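Local coordinates for protein sarcoplasmic calcium-binding proteins II, V, VI, and VII (Branchiostoma lanceolatum, PDB 2SAS) that binds calcium ions through EF-hand loops in muscle, seemingly more abundant in fast-contracting muscles, at residues Y82-W86 with L99-C103. Numbering follows the deposited sequence.
Sequences YLAMW and LPAWC
The helix that leaves the second EF-hand loop packs on the linker to the third, where Trp86, Met85 and Tyr82 meet Trp102, Leu99 and Cys103 in a buried contact. The two tryptophans meet obliquely. NE1 of Trp86 lies at the edge of the Trp102 ring, 3.9 Å from Trp102 CZ2. Met85 SD sits 3.7 Å from Trp102 NE1. It makes an oblique Met-aromatic contact with the five-membered ring of Trp102, 59° off the ring normal. The Met85 chain runs extended and then bends at chi3 (65°), which brings CE to 3.9 Å from Trp102 CZ2. Tyr82 crosses Trp102 at about a right angle, with Trp102 CH2 in the plane of the tyrosine ring and 3.8 Å from Tyr82 OH. That hydroxyl is hydrogen-bonded to Thr13 of helix 4-18. Residues 82-86 belong to helix 79-91, and residues 99-103 lead into helix 103-114. Helices 48-69 and 158-170 also touch Trp102. With Trp102 replaced by an alanine, a gap is likely to open between Tyr82, Met85 and Trp86, and the methionine sulfur would lose its aromatic partner. Further along, Cys103 SG lies at the edge of the Trp86 six-membered ring, 3.9 Å from Trp86 CZ2. Leu99 CD1 meets the same ring at its edge, 3.8 Å from Trp86 CH2.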
loop_
_atom_site.group_PDB
_atom_site.type_symbol
_atom_site.label_atom_id
_atom_site.label_comp_id
_atom_site.label_asym_id
_atom_site.label_seq_id
_atom_site.Cartn_x
_atom_site.Cartn_y
_atom_site.Cartn_z
ATOM N N TYR A 82 9.505 17.400 3.500
ATOM C CA TYR A 82 10.024 16.282 2.715
ATOM C C TYR A 82 9.613 16.472 1.245
ATOM O O TYR A 82 10.443 16.150 0.341
ATOM C CB TYR A 82 9.589 14.911 3.275
ATOM C CG TYR A 82 10.148 13.671 2.634
ATOM C CD1 TYR A 82 11.451 13.190 2.851
ATOM C CD2 TYR A 82 9.389 12.989 1.686
ATOM C CE1 TYR A 82 11.950 12.063 2.173
ATOM C CE2 TYR A 82 9.830 11.860 1.046
ATOM C CZ TYR A 82 11.131 11.379 1.289
ATOM O OH TYR A 82 11.548 10.231 0.625
ATOM N N LEU A 83 8.409 16.978 1.030
ATOM C CA LEU A 83 7.937 17.221 -0.391
ATOM C C LEU A 83 8.842 18.310 -0.972
ATOM O O LEU A 83 9.495 18.160 -2.012
ATOM C CB LEU A 83 6.473 17.573 -0.338
ATOM C CG LEU A 83 5.503 17.041 -1.361
ATOM C CD1 LEU A 83 4.252 17.922 -1.436
ATOM C CD2 LEU A 83 6.087 16.927 -2.776
ATOM N N ALA A 84 8.921 19.422 -0.249
ATOM C CA ALA A 84 9.777 20.569 -0.584
ATOM C C ALA A 84 11.165 20.140 -0.921
ATOM O O ALA A 84 11.726 20.638 -1.910
ATOM C CB ALA A 84 9.799 21.566 0.579
ATOM N N MET A 85 11.783 19.275 -0.132
ATOM C CA MET A 85 13.138 18.768 -0.388
ATOM C C MET A 85 13.165 18.082 -1.762
ATOM O O MET A 85 14.073 18.315 -2.577
ATOM C CB MET A 85 13.631 17.804 0.675
ATOM C CG MET A 85 14.941 17.164 0.269
ATOM S SD MET A 85 15.555 16.179 1.700
ATOM C CE MET A 85 14.217 14.972 1.702
ATOM N N TRP A 86 12.171 17.279 -2.025
ATOM C CA TRP A 86 12.121 16.569 -3.335
ATOM C C TRP A 86 11.878 17.476 -4.512
ATOM O O TRP A 86 12.518 17.263 -5.575
ATOM C CB TRP A 86 11.185 15.375 -3.220
ATOM C CG TRP A 86 12.043 14.257 -2.688
ATOM C CD1 TRP A 86 11.966 13.680 -1.478
ATOM C CD2 TRP A 86 13.126 13.626 -3.385
ATOM N NE1 TRP A 86 12.911 12.710 -1.358
ATOM C CE2 TRP A 86 13.658 12.650 -2.480
ATOM C CE3 TRP A 86 13.718 13.784 -4.635
ATOM C CZ2 TRP A 86 14.726 11.827 -2.820
ATOM C CZ3 TRP A 86 14.797 12.974 -4.959
ATOM C CH2 TRP A 86 15.282 12.011 -4.081
ATOM N N LEU A 99 21.641 12.670 -6.194
ATOM C CA LEU A 99 20.708 12.585 -5.077
ATOM C C LEU A 99 21.418 13.083 -3.828
ATOM O O LEU A 99 22.667 12.934 -3.749
ATOM C CB LEU A 99 20.262 11.114 -4.957
ATOM C CG LEU A 99 18.794 10.869 -5.287
ATOM C CD1 LEU A 99 18.331 11.805 -6.402
ATOM C CD2 LEU A 99 18.639 9.397 -5.719
ATOM N N PRO A 100 20.629 13.576 -2.893
ATOM C CA PRO A 100 21.249 14.066 -1.660
ATOM C C PRO A 100 21.865 12.859 -0.991
ATOM O O PRO A 100 21.340 11.734 -1.058
ATOM C CB PRO A 100 20.138 14.768 -0.920
ATOM C CG PRO A 100 18.847 14.261 -1.519
ATOM C CD PRO A 100 19.187 13.728 -2.888
ATOM N N ALA A 101 22.969 13.115 -0.318
ATOM C CA ALA A 101 23.725 12.126 0.394
ATOM C C ALA A 101 22.942 11.207 1.299
ATOM O O ALA A 101 23.442 10.053 1.360
ATOM C CB ALA A 101 24.845 12.793 1.205
ATOM N N TRP A 102 21.883 11.624 1.955
ATOM C CA TRP A 102 21.149 10.731 2.877
ATOM C C TRP A 102 20.658 9.515 2.082
ATOM O O TRP A 102 20.498 8.435 2.649
ATOM C CB TRP A 102 20.004 11.432 3.619
ATOM C CG TRP A 102 18.857 11.838 2.770
ATOM C CD1 TRP A 102 18.707 13.014 2.106
ATOM C CD2 TRP A 102 17.690 11.058 2.425
ATOM N NE1 TRP A 102 17.548 13.040 1.380
ATOM C CE2 TRP A 102 16.895 11.855 1.564
ATOM C CE3 TRP A 102 17.241 9.791 2.787
ATOM C CZ2 TRP A 102 15.691 11.416 1.063
ATOM C CZ3 TRP A 102 16.053 9.337 2.265
ATOM C CH2 TRP A 102 15.284 10.132 1.419
ATOM N N CYS A 103 20.408 9.778 0.795
ATOM C CA CYS A 103 19.917 8.763 -0.156
ATOM C C CYS A 103 20.934 7.640 -0.385
ATOM O O CYS A 103 20.552 6.485 -0.552
ATOM C CB CYS A 103 19.594 9.413 -1.505
ATOM S SG CYS A 103 17.866 9.864 -1.619
#